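PDB 4XRF: transcriptional regulator, MarR family from Bacillus cereus, which probably binds DNA as a winged helix-turn-helix transcription factor and so regulates transcription. Local coordinates for residues T20-Q25 / L31-F36; Q27-T32 / M105-E110; Y37-L42 / Q74-R79. All blocks are in the same frame, centred on the assembly; numbering follows the deposited sequence. Where two conformers were deposited one is given.

In the fold
Contact 1 and contact 2 lie side by side, their centres about 6 Å apart; they share Leu31 and Thr32, and the side-chain oxygen of Gln25 in contact 1 takes the backbone N-H of Asn109 in contact 2. Contact 3 lies about 15 Å from the centre of each, within the probable DNA-binding part. Leu31 leads across to it, packing on Leu39 and Leu76, and Gln74 NE2 bonds to Gly30 O. The lauric acid and isoquinoline molecules gather at the contact 1 end: the side chain of Leu22 comes within about 4 Å of one lauric acid and about 5 Å of an isoquinoline, whereas that of Ala28 in contact 2 stays about 13 Å from a bound lauric acid.

Contact 1: residues T20-Q25 / L31-F36; sequences TELLEQ and LTPPQF. With DAO (lauric acid), chain F.
This is a small buried helix-to-helix contact, apolar at one end and water-bridged at the other, where the last turns of helix 4-29, in MarR relatives a contributor to the dimer, face the start of helix 33-45, the first of the winged helix-turn-helix part. Its apolar point is Leu22 against Pro33: the branch carbon CG of Leu22 lies 3.9 Å from Pro33 CG. One turn further on, Gln25 sets out with CG anti to its backbone N (chi1 -173°) and an extended chain, which carries its amide towards the other segment. There NE2 donates to a water at 2.9 Å, and the same water donates to Leu31 O at 3.1 Å, bridging the two segments of the chain through a single water. Gln25 OE1 accepts from Asn109 N. Helix 33-45 begins with a capping box: Thr32 N donates to Gln35 OE1 at 3.1 Å, nearly straight at 165°, and Gln35 N returns a weak bond to Thr32 OG1. Along helix 4-29, Leu23 CD2 touches lauric acid C5 at 4.0 Å. Helix 110-116 packs on Leu22 through Ile112, helix 95-106 receives Phe36 on Val101 and Ala104, and helix 61-73 meets Pro34 and Gln35, while Gln8 and Phe12 of the second subunit, positions that line the isoquinoline and lauric acid pockets, close over Leu22 and Pro33.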
# COMPACT_ATOMS: atom_id res chain seq x y z
N THR A 20 -2.85 -6.43 5.11
CA THR A 20 -1.90 -7.46 5.50
C THR A 20 -2.49 -8.86 5.24
O THR A 20 -1.80 -9.74 4.76
CB THR A 20 -1.56 -7.33 7.00
OG1 THR A 20 -1.24 -5.97 7.29
CG2 THR A 20 -0.38 -8.25 7.41
N GLU A 21 -3.76 -9.04 5.56
CA GLU A 21 -4.39 -10.34 5.41
C GLU A 21 -4.63 -10.67 3.93
O GLU A 21 -4.55 -11.82 3.53
CB GLU A 21 -5.70 -10.42 6.22
CG GLU A 21 -5.61 -10.01 7.69
CD GLU A 21 -4.69 -10.87 8.53
OE1 GLU A 21 -4.29 -11.96 8.06
OE2 GLU A 21 -4.37 -10.47 9.67
N LEU A 22 -4.87 -9.64 3.13
CA LEU A 22 -5.14 -9.82 1.71
C LEU A 22 -3.85 -10.11 0.96
O LEU A 22 -3.86 -10.83 -0.03
CB LEU A 22 -5.87 -8.60 1.11
CG LEU A 22 -7.40 -8.57 1.01
CD1 LEU A 22 -8.11 -9.74 1.67
CD2 LEU A 22 -7.95 -7.26 1.54
N LEU A 23 -2.74 -9.56 1.43
CA LEU A 23 -1.45 -9.89 0.83
C LEU A 23 -1.11 -11.36 1.10
O LEU A 23 -0.61 -12.06 0.22
CB LEU A 23 -0.33 -8.95 1.31
CG LEU A 23 1.12 -9.28 0.89
CD1 LEU A 23 1.29 -9.34 -0.63
CD2 LEU A 23 2.10 -8.29 1.51
N GLU A 24 -1.40 -11.84 2.31
CA GLU A 24 -1.24 -13.26 2.64
C GLU A 24 -2.08 -14.11 1.68
O GLU A 24 -1.61 -15.11 1.14
CB GLU A 24 -1.64 -13.53 4.09
CG GLU A 24 -1.26 -14.93 4.61
CD GLU A 24 -2.24 -16.02 4.17
OE1 GLU A 24 -3.36 -15.70 3.72
OE2 GLU A 24 -1.88 -17.22 4.27
N GLN A 25 -3.33 -13.70 1.48
CA GLN A 25 -4.23 -14.45 0.63
C GLN A 25 -3.74 -14.50 -0.83
O GLN A 25 -3.79 -15.55 -1.47
CB GLN A 25 -5.66 -13.91 0.74
CG GLN A 25 -6.69 -14.75 0.01
CD GLN A 25 -8.09 -14.50 0.54
OE1 GLN A 25 -8.49 -15.05 1.57
NE2 GLN A 25 -8.82 -13.65 -0.16
N LEU A 31 -4.16 -15.09 -6.39
CA LEU A 31 -5.29 -14.27 -6.85
C LEU A 31 -5.55 -13.06 -5.96
O LEU A 31 -5.46 -13.16 -4.76
CB LEU A 31 -6.57 -15.12 -6.92
CG LEU A 31 -6.49 -16.41 -7.76
CD1 LEU A 31 -7.59 -17.40 -7.37
CD2 LEU A 31 -6.50 -16.10 -9.26
N THR A 32 -5.90 -11.92 -6.55
CA THR A 32 -6.48 -10.82 -5.78
C THR A 32 -7.95 -11.17 -5.51
O THR A 32 -8.51 -12.06 -6.17
CB THR A 32 -6.47 -9.50 -6.57
OG1 THR A 32 -7.37 -9.63 -7.66
CG2 THR A 32 -5.09 -9.20 -7.13
N PRO A 33 -8.58 -10.49 -4.53
CA PRO A 33 -9.99 -10.83 -4.28
C PRO A 33 -10.96 -10.69 -5.47
O PRO A 33 -11.85 -11.54 -5.58
CB PRO A 33 -10.36 -9.92 -3.10
CG PRO A 33 -9.06 -9.87 -2.32
CD PRO A 33 -8.01 -9.73 -3.40
N PRO A 34 -10.80 -9.67 -6.35
CA PRO A 34 -11.72 -9.64 -7.49
C PRO A 34 -11.49 -10.78 -8.49
O PRO A 34 -12.47 -11.29 -9.08
CB PRO A 34 -11.45 -8.27 -8.14
CG PRO A 34 -10.95 -7.43 -6.99
CD PRO A 34 -10.07 -8.39 -6.24
N GLN A 35 -10.22 -11.17 -8.70
CA GLN A 35 -9.90 -12.30 -9.59
C GLN A 35 -10.53 -13.61 -9.06
O GLN A 35 -11.09 -14.40 -9.83
CB GLN A 35 -8.39 -12.50 -9.72
CG GLN A 35 -7.65 -11.43 -10.54
CD GLN A 35 -6.16 -11.72 -10.62
OE1 GLN A 35 -5.54 -12.15 -9.64
NE2 GLN A 35 -5.57 -11.51 -11.78
N PHE A 36 -10.42 -13.81 -7.75
CA PHE A 36 -10.98 -14.99 -7.10
C PHE A 36 -12.50 -15.02 -7.29
O PHE A 36 -13.05 -16.04 -7.68
CB PHE A 36 -10.61 -15.04 -5.61
CG PHE A 36 -11.22 -16.21 -4.86
CD1 PHE A 36 -11.16 -17.51 -5.36
CD2 PHE A 36 -11.80 -16.01 -3.61
CE1 PHE A 36 -11.71 -18.57 -4.66
CE2 PHE A 36 -12.33 -17.09 -2.89
CZ PHE A 36 -12.30 -18.37 -3.43
O1 DAO F . 3.67 -5.13 5.60
O2 DAO F . 2.66 -7.07 5.50
C1 DAO F . 2.68 -5.84 5.29
C2 DAO F . 1.46 -5.18 4.66
C3 DAO F . 1.81 -3.95 3.83
C4 DAO F . 1.65 -4.21 2.33
C5 DAO F . 3.01 -4.42 1.67
C6 DAO F . 2.98 -4.12 0.17
C7 DAO F . 4.37 -4.26 -0.44
C8 DAO F . 4.71 -3.11 -1.39
C9 DAO F . 6.19 -3.12 -1.74
C10 DAO F . 6.66 -1.82 -2.39
C11 DAO F . 7.78 -2.07 -3.39
C12 DAO F . 8.73 -0.90 -3.48
O HOH W 1 -7.96 -13.34 -2.86

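Contact 2: residues Q27-T32 / M105-E110; sequences QATGLT and MTARNE
Ala28, Thr29 and Ala107 meet with hardly any side chain between the backbones, so that the CA atoms of Ala28 and Ala107 approach to 6.2 Å. The touching is reciprocal: Ala28 CB lies 3.9 Å from Ala107 O, and Ala107 CB lies 4.0 Å from Ala28 O, each methyl set against the other residue's carbonyl oxygen. Thr29 adds its methyl: CG2 lies 3.9 Å from Ala107 O and 4.1 Å from Ala107 CB. That methyl is directed at Ala107 because chi1 of 65° tucks OG1 between the backbone N and the carbonyl carbon; the hydroxyl is turned back on Gln25 O of its own helix and, weakly, takes the N-H of Leu31 in the following loop. In the next shell Gly30, the first residue past helix 4-29, turns the chain away with positive phi (73°). Arg100 NH1 bonds Thr29 O, and Gln74 NE2 bonds Gly30 O. On the other side, Ala107 leaves the helical conformation, Arg108 NH1 makes a salt bridge to Asp5 OD1 of the second subunit, and Asn109 is the N-cap of helix 110-116. Asp73 of the third subunit packs on both alanines. Close alanine packing here joins the end of helix 4-29 to the turn between helix 95-106 and helix 110-116, where the chain leaves the winged part for the C-terminal helices that in MarR relatives help form the dimer.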
# COMPACT_ATOMS: atom_id res chain seq x y z
N GLN A 27 -0.61 -14.31 -1.69
CA GLN A 27 0.56 -15.19 -1.63
C GLN A 27 0.13 -16.65 -1.59
O GLN A 27 0.80 -17.50 -2.17
CB GLN A 27 1.41 -14.90 -0.37
CG GLN A 27 2.06 -13.53 -0.41
CD GLN A 27 2.82 -13.20 0.86
OE1 GLN A 27 2.36 -13.48 1.97
NE2 GLN A 27 4.00 -12.62 0.69
N ALA A 28 -0.98 -16.92 -0.91
CA ALA A 28 -1.41 -18.30 -0.71
C ALA A 28 -2.22 -18.86 -1.89
O ALA A 28 -2.28 -20.08 -2.06
CB ALA A 28 -2.16 -18.45 0.62
N THR A 29 -2.80 -17.99 -2.70
CA THR A 29 -3.74 -18.42 -3.73
C THR A 29 -3.36 -18.00 -5.15
O THR A 29 -3.86 -18.56 -6.11
CB THR A 29 -5.19 -17.93 -3.45
OG1 THR A 29 -5.23 -16.50 -3.52
CG2 THR A 29 -5.66 -18.39 -2.07
N GLY A 30 -2.48 -16.99 -5.28
CA GLY A 30 -2.12 -16.39 -6.57
C GLY A 30 -3.19 -15.51 -7.20
O GLY A 30 -3.13 -15.22 -8.40
N LEU A 31 -4.16 -15.09 -6.39
CA LEU A 31 -5.29 -14.27 -6.85
C LEU A 31 -5.55 -13.06 -5.96
O LEU A 31 -5.46 -13.16 -4.76
CB LEU A 31 -6.57 -15.12 -6.92
CG LEU A 31 -6.49 -16.41 -7.76
CD1 LEU A 31 -7.59 -17.40 -7.37
CD2 LEU A 31 -6.50 -16.10 -9.26
N THR A 32 -5.90 -11.92 -6.55
CA THR A 32 -6.48 -10.82 -5.78
C THR A 32 -7.95 -11.17 -5.51
O THR A 32 -8.51 -12.06 -6.17
CB THR A 32 -6.47 -9.50 -6.57
OG1 THR A 32 -7.37 -9.63 -7.66
CG2 THR A 32 -5.09 -9.20 -7.13
N MET A 105 -10.20 -21.75 -2.43
CA MET A 105 -11.21 -22.05 -1.42
C MET A 105 -10.58 -22.51 -0.10
O MET A 105 -10.85 -21.95 0.96
CB MET A 105 -12.09 -23.17 -1.95
CG MET A 105 -13.55 -23.11 -1.57
SD MET A 105 -14.41 -22.05 -2.73
CE MET A 105 -14.65 -20.61 -1.69
N THR A 106 -9.73 -23.53 -0.19
CA THR A 106 -9.14 -24.16 0.98
C THR A 106 -8.04 -23.30 1.61
O THR A 106 -7.83 -23.36 2.81
CB THR A 106 -8.57 -25.57 0.65
OG1 THR A 106 -7.40 -25.44 -0.17
CG2 THR A 106 -9.61 -26.44 -0.07
N ALA A 107 -7.36 -22.49 0.80
CA ALA A 107 -6.23 -21.69 1.28
C ALA A 107 -6.61 -20.24 1.64
O ALA A 107 -5.75 -19.37 1.73
CB ALA A 107 -5.08 -21.73 0.28
N ARG A 108 -7.90 -20.00 1.85
CA ARG A 108 -8.39 -18.65 2.19
C ARG A 108 -7.83 -18.18 3.54
O ARG A 108 -7.63 -18.99 4.44
CB ARG A 108 -9.92 -18.60 2.22
CG ARG A 108 -10.57 -19.48 3.28
CD ARG A 108 -12.06 -19.19 3.41
NE ARG A 108 -12.81 -19.42 2.16
CZ ARG A 108 -13.24 -18.46 1.35
NH1 ARG A 108 -12.99 -17.18 1.62
NH2 ARG A 108 -13.92 -18.77 0.25
N ASN A 109 -7.60 -16.87 3.67
CA ASN A 109 -7.09 -16.31 4.91
C ASN A 109 -8.09 -16.52 6.06
O ASN A 109 -9.25 -16.12 5.96
CB ASN A 109 -6.71 -14.82 4.74
CG ASN A 109 -6.14 -14.22 6.01
OD1 ASN A 109 -4.92 -14.11 6.17
ND2 ASN A 109 -7.02 -13.88 6.94
N GLU A 110 -7.62 -17.16 7.13
CA GLU A 110 -8.48 -17.56 8.25
C GLU A 110 -8.82 -16.44 9.22
O GLU A 110 -9.84 -16.50 9.91
CB GLU A 110 -7.88 -18.77 9.00
CG GLU A 110 -8.03 -20.10 8.28
CD GLU A 110 -9.49 -20.57 8.17
OE1 GLU A 110 -10.07 -20.95 9.21
OE2 GLU A 110 -10.04 -20.56 7.04

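Contact 3: residues Y37-L42 / Q74-R79; sequences YILKIL and QELVER. With PO4 (phosphate ion), chain C; SO4 (sulfate ion), chain K.
Val77 is the bump and helix 33-45 supplies the hollow: Val77 CG1 sits in the notch between Leu39 and Leu42, one turn apart, 3.7 Å from Leu39 CD2 and 3.7 Å from Leu42 CD1. With CG1 anti to its own carbonyl carbon (chi1 -57°), Val77 presents this one methyl to both leucines. While Leu39 CD2 meets Val77, Leu39 CD1 reaches 4.0 Å from Leu76 CD1, the two leucine side chains meeting at about a right angle. Leu42 also crosses Val77 at roughly a right angle, whereas Leu39 runs past it obliquely. Helix 61-73 ends in a Schellman motif: Glu75 has positive phi, and after it the CB atoms of Leu76 and Val77 both point toward helix 33-45. This is the core of the winged helix-turn-helix: strand 77-81 pairs with strand 89-93 in the wing, and helix 61-73, in MarR relatives the DNA-recognition helix, closes over Val77 through Leu71. Leu93 and Ile91 of strand 89-93 pack on Leu39 and Leu42. Away from the strand, helix 33-45 meets two anions probably left from crystallisation. Lys40 NZ bonds phosphate O4 at 3.0 Å and makes a salt bridge with Asp5 of the second subunit, whose His3, Asp5 and Lys6 backbone N atoms also bind the phosphate. The Tyr37 ring meets phosphate O1 and sulfate O4 at its edge, in plane; its OH donates to sulfate O4 in a very short bond of doubtful length, and Lys56 and, from the second subunit, Lys6 also bind the sulfate.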
# COMPACT_ATOMS: atom_id res chain seq x y z
N TYR A 37 -13.16 -13.89 -7.03
CA TYR A 37 -14.60 -13.81 -7.18
C TYR A 37 -15.04 -14.04 -8.62
O TYR A 37 -16.03 -14.72 -8.86
CB TYR A 37 -15.20 -12.50 -6.66
CG TYR A 37 -16.67 -12.69 -6.43
CD1 TYR A 37 -17.12 -13.48 -5.37
CD2 TYR A 37 -17.60 -12.16 -7.29
CE1 TYR A 37 -18.48 -13.71 -5.18
CE2 TYR A 37 -18.95 -12.38 -7.09
CZ TYR A 37 -19.38 -13.15 -6.04
OH TYR A 37 -20.72 -13.37 -5.85
N ILE A 38 -14.31 -13.48 -9.58
CA ILE A 38 -14.56 -13.80 -10.98
C ILE A 38 -14.55 -15.32 -11.24
O ILE A 38 -15.50 -15.85 -11.82
CB ILE A 38 -13.61 -13.05 -11.95
CG1 ILE A 38 -14.02 -11.56 -12.00
CG2 ILE A 38 -13.71 -13.62 -13.37
CD1 ILE A 38 -12.94 -10.63 -12.54
N LEU A 39 -13.50 -16.00 -10.82
CA LEU A 39 -13.41 -17.45 -10.98
C LEU A 39 -14.58 -18.19 -10.29
O LEU A 39 -15.06 -19.19 -10.84
CB LEU A 39 -12.06 -18.00 -10.46
CG LEU A 39 -10.78 -17.50 -11.16
CD1 LEU A 39 -9.56 -18.22 -10.59
CD2 LEU A 39 -10.85 -17.70 -12.67
N LYS A 40 -15.00 -17.72 -9.12
CA LYS A 40 -16.16 -18.32 -8.45
C LYS A 40 -17.44 -18.16 -9.26
O LYS A 40 -18.24 -19.10 -9.33
CB LYS A 40 -16.40 -17.75 -7.05
CG LYS A 40 -15.34 -18.12 -6.04
CD LYS A 40 -15.72 -17.63 -4.65
CE LYS A 40 -16.80 -18.48 -3.99
NZ LYS A 40 -17.00 -18.06 -2.56
N ILE A 41 -17.65 -16.99 -9.87
CA ILE A 41 -18.82 -16.78 -10.75
C ILE A 41 -18.81 -17.78 -11.91
O ILE A 41 -19.83 -18.42 -12.19
CB ILE A 41 -18.89 -15.34 -11.30
CG1 ILE A 41 -19.02 -14.33 -10.14
CG2 ILE A 41 -20.05 -15.19 -12.28
CD1 ILE A 41 -18.95 -12.88 -10.59
N LEU A 42 -17.66 -17.93 -12.56
CA LEU A 42 -17.52 -18.82 -13.72
C LEU A 42 -17.60 -20.29 -13.33
O LEU A 42 -18.04 -21.12 -14.12
CB LEU A 42 -16.20 -18.55 -14.45
CG LEU A 42 -16.08 -17.14 -15.03
CD1 LEU A 42 -14.66 -16.88 -15.49
CD2 LEU A 42 -17.06 -16.94 -16.17
N GLN A 74 -2.43 -15.74 -16.52
CA GLN A 74 -2.29 -16.88 -15.60
C GLN A 74 -2.91 -18.16 -16.17
O GLN A 74 -2.82 -19.22 -15.55
CB GLN A 74 -2.91 -16.59 -14.22
CG GLN A 74 -2.27 -15.49 -13.40
CD GLN A 74 -2.52 -15.66 -11.91
OE1 GLN A 74 -2.29 -16.74 -11.34
NE2 GLN A 74 -2.98 -14.59 -11.26
N GLU A 75 -3.58 -18.05 -17.32
CA GLU A 75 -4.15 -19.19 -18.05
C GLU A 75 -5.33 -19.81 -17.31
O GLU A 75 -5.58 -21.02 -17.40
CB GLU A 75 -3.06 -20.26 -18.31
CG GLU A 75 -2.19 -19.98 -19.53
CD GLU A 75 -0.89 -20.77 -19.51
OE1 GLU A 75 -0.77 -21.75 -18.74
OE2 GLU A 75 0.03 -20.40 -20.28
N LEU A 76 -6.05 -18.98 -16.57
CA LEU A 76 -7.11 -19.50 -15.70
C LEU A 76 -8.49 -19.44 -16.37
O LEU A 76 -9.40 -20.17 -15.98
CB LEU A 76 -7.12 -18.78 -14.35
CG LEU A 76 -5.82 -18.85 -13.52
CD1 LEU A 76 -5.93 -18.03 -12.24
CD2 LEU A 76 -5.45 -20.30 -13.19
N VAL A 77 -8.63 -18.56 -17.35
CA VAL A 77 -9.86 -18.46 -18.15
C VAL A 77 -9.49 -18.40 -19.63
O VAL A 77 -8.34 -18.12 -19.96
CB VAL A 77 -10.72 -17.22 -17.79
CG1 VAL A 77 -11.09 -17.20 -16.31
CG2 VAL A 77 -10.02 -15.92 -18.19
N GLU A 78 -10.47 -18.67 -20.49
CA GLU A 78 -10.34 -18.42 -21.91
C GLU A 78 -11.42 -17.43 -22.35
O GLU A 78 -12.56 -17.47 -21.87
CB GLU A 78 -10.43 -19.73 -22.69
CG GLU A 78 -9.67 -19.74 -24.01
CD GLU A 78 -8.91 -21.04 -24.22
OE1 GLU A 78 -7.90 -21.26 -23.52
OE2 GLU A 78 -9.32 -21.85 -25.07
N ARG A 79 -11.04 -16.51 -23.24
CA ARG A 79 -11.96 -15.55 -23.82
C ARG A 79 -12.12 -15.94 -25.29
O ARG A 79 -11.16 -16.30 -25.96
CB ARG A 79 -11.40 -14.13 -23.73
CG ARG A 79 -12.21 -13.08 -24.50
CD ARG A 79 -11.86 -11.68 -24.01
NE ARG A 79 -10.43 -11.41 -24.15
CZ ARG A 79 -9.74 -10.54 -23.42
NH1 ARG A 79 -10.31 -9.85 -22.44
NH2 ARG A 79 -8.45 -10.38 -23.68
P PO4 C . -19.65 -15.42 -1.55
O1 PO4 C . -19.66 -15.90 -2.98
O2 PO4 C . -19.52 -13.92 -1.52
O3 PO4 C . -20.94 -15.87 -0.88
O4 PO4 C . -18.46 -16.02 -0.84
S SO4 K . -23.34 -13.59 -8.16
O1 SO4 K . -24.41 -12.69 -8.68
O2 SO4 K . -22.92 -14.51 -9.25
O3 SO4 K . -23.86 -14.42 -7.04
O4 SO4 K . -22.22 -12.72 -7.72